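Local structure of probable endoglucanase (Gluconacetobacter xylinus, 1WZZ) at residues L323-I326 with A327-E330. The protein hydrolyses internal beta-1,4-glucosidic linkages of cellulosic substrates such as carboxymethyl-cellulose, as a secreted endoglucanase of glycoside hydrolase family 8. Sequence-based numbering, arbitrary orientation.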
ATOM      1  N   LEU A 323       3.430  -4.289   8.129  1.00 11.20           N
ATOM      2  CA  LEU A 323       2.305  -4.544   7.230  1.00 11.18           C
ATOM      3  C   LEU A 323       2.185  -6.053   6.995  1.00 10.70           C
ATOM      4  O   LEU A 323       1.085  -6.607   6.914  1.00 12.25           O
ATOM      5  CB  LEU A 323       2.538  -3.808   5.918  1.00 10.93           C
ATOM      6  CG  LEU A 323       1.370  -3.783   4.943  1.00 10.88           C
ATOM      7  CD1 LEU A 323       0.192  -2.974   5.570  1.00 10.87           C
ATOM      8  CD2 LEU A 323       1.845  -3.158   3.647  1.00 11.54           C
ATOM      9  N   VAL A 324       3.325  -6.743   6.870  1.00 10.19           N
ATOM     10  CA  VAL A 324       3.291  -8.183   6.682  1.00 10.71           C
ATOM     11  C   VAL A 324       2.743  -8.883   7.943  1.00 11.24           C
ATOM     12  O   VAL A 324       1.997  -9.869   7.849  1.00 12.17           O
ATOM     13  CB  VAL A 324       4.711  -8.740   6.340  1.00 10.79           C
ATOM     14  CG1 VAL A 324       4.672 -10.273   6.305  1.00 12.68           C
ATOM     15  CG2 VAL A 324       5.175  -8.192   4.963  1.00 10.63           C
ATOM     16  N   TYR A 325       3.121  -8.402   9.127  1.00 12.64           N
ATOM     17  CA  TYR A 325       2.571  -9.006  10.348  1.00 12.42           C
ATOM     18  C   TYR A 325       1.038  -8.893  10.343  1.00 12.70           C
ATOM     19  O   TYR A 325       0.343  -9.818  10.762  1.00 14.50           O
ATOM     20  CB  TYR A 325       3.123  -8.313  11.605  1.00 13.01           C
ATOM     21  CG  TYR A 325       4.461  -8.850  12.068  1.00 12.82           C
ATOM     22  CD1 TYR A 325       4.540  -9.779  13.110  1.00 13.42           C
ATOM     23  CD2 TYR A 325       5.641  -8.401  11.493  1.00 13.48           C
ATOM     24  CE1 TYR A 325       5.783 -10.242  13.569  1.00 13.93           C
ATOM     25  CE2 TYR A 325       6.895  -8.863  11.938  1.00 14.72           C
ATOM     26  CZ  TYR A 325       6.947  -9.773  12.970  1.00 13.54           C
ATOM     27  OH  TYR A 325       8.192 -10.202  13.391  1.00 14.88           O
ATOM     28  N   ILE A 326       0.521  -7.768   9.858  1.00 13.59           N
ATOM     29  CA  ILE A 326      -0.944  -7.586   9.818  1.00 14.00           C
ATOM     30  C   ILE A 326      -1.548  -8.572   8.822  1.00 13.93           C
ATOM     31  O   ILE A 326      -2.551  -9.233   9.112  1.00 14.91           O
ATOM     32  CB  ILE A 326      -1.338  -6.163   9.369  1.00 14.88           C
ATOM     33  CG1 ILE A 326      -0.626  -5.101  10.208  1.00 20.21           C
ATOM     34  CG2 ILE A 326      -2.899  -6.009   9.430  1.00 15.60           C
ATOM     35  CD1 ILE A 326      -0.871  -5.219  11.660  1.00 16.95           C
ATOM     36  N   ALA A 327      -0.942  -8.670   7.636  1.00 12.71           N
ATOM     37  CA  ALA A 327      -1.437  -9.563   6.606  1.00 12.71           C
ATOM     38  C   ALA A 327      -1.472 -10.983   7.099  1.00 13.93           C
ATOM     39  O   ALA A 327      -2.439 -11.692   6.885  1.00 16.19           O
ATOM     40  CB  ALA A 327      -0.547  -9.480   5.345  1.00 12.32           C
ATOM     41  N   ARG A 328      -0.392 -11.401   7.750  1.00 15.40           N
ATOM     42  CA  ARG A 328      -0.326 -12.759   8.257  1.00 16.80           C
ATOM     43  C   ARG A 328      -1.390 -12.992   9.313  1.00 17.88           C
ATOM     44  O   ARG A 328      -2.066 -14.019   9.288  1.00 20.68           O
ATOM     45  CB  ARG A 328       1.069 -13.044   8.825  1.00 17.02           C
ATOM     46  CG  ARG A 328       1.261 -14.474   9.303  1.00 21.59           C
ATOM     47  CD  ARG A 328       2.646 -14.658   9.934  1.00 21.81           C
ATOM     48  NE  ARG A 328       2.802 -13.817  11.129  1.00 26.45           N
ATOM     49  CZ  ARG A 328       3.812 -13.913  11.990  1.00 26.97           C
ATOM     50  NH1 ARG A 328       3.876 -13.100  13.039  1.00 24.69           N
ATOM     51  NH2 ARG A 328       4.751 -14.835  11.806  1.00 25.99           N
ATOM     52  N   ALA A 329      -1.561 -12.038  10.223  1.00 16.95           N
ATOM     53  CA  ALA A 329      -2.551 -12.188  11.297  1.00 18.43           C
ATOM     54  C   ALA A 329      -3.959 -12.307  10.723  1.00 20.53           C
ATOM     55  O   ALA A 329      -4.783 -13.082  11.224  1.00 22.77           O
ATOM     56  CB  ALA A 329      -2.476 -11.016  12.244  1.00 19.13           C
ATOM     57  N   GLU A 330      -4.246 -11.555   9.668  1.00 20.49           N
ATOM     58  CA  GLU A 330      -5.577 -11.613   9.061  1.00 21.64           C
ATOM     59  C   GLU A 330      -5.803 -12.731   8.046  1.00 26.94           C
ATOM     60  O   GLU A 330      -6.855 -13.378   8.061  1.00 27.52           O
ATOM     61  CB  GLU A 330      -5.906 -10.288   8.366  1.00 18.90           C
ATOM     62  CG  GLU A 330      -6.042  -9.077   9.295  1.00 15.77           C
ATOM     63  CD  GLU A 330      -6.649  -7.873   8.599  1.00 19.62           C
ATOM     64  OE1 GLU A 330      -6.787  -6.802   9.236  1.00 22.71           O
ATOM     65  OE2 GLU A 330      -7.020  -8.006   7.419  1.00 21.06           O
TER
HETATM   66  O   HOH W   1       1.343 -11.764  12.640  1.00 24.27           O
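Arg328 lies alongside Tyr325, its side chain pointing the same way, one turn later in helix 315-331, the last helix of this (alpha/alpha)6 barrel. Four i to i+4 backbone hydrogen bonds run through residues 323-330, the shortest from Arg328 N to Val324 O at 2.8 Å. Followed outward, the arginine first sets CB against Val324 O, 3.4 Å away. CG leaves anti to the backbone N (chi1 -176°), and the chain runs extended until the CB-CG-CD-NE torsion (chi3 63°), where it bends and brings the guanidinium beside the ring. There NH1 lies 3.4 Å from Tyr325 CD1 and 3.5 Å from CE1. The guanidinium plane stands 81° from that of the ring, and NH1 comes in obliquely. Water 1 sits in the guanidinium plane, at its edge: it accepts from Arg328 NH1 and donates to Tyr325 O. That carbonyl therefore has two donors, the water and Ala329 N, the latter at 3.0 Å. Beyond the ring, Tyr325 OH bonds to Pro307 O. On another side of the helix, Ile326 and Glu330 run side by side, but the carboxylate is held from elsewhere, by a salt bridge to Arg117 and a hydrogen bond from Trp247. Leu323 and Ile326 both pack on helices 48-61 and 240-247. Ile326 CG2 comes within 4.0 Å of Glu330 OE1.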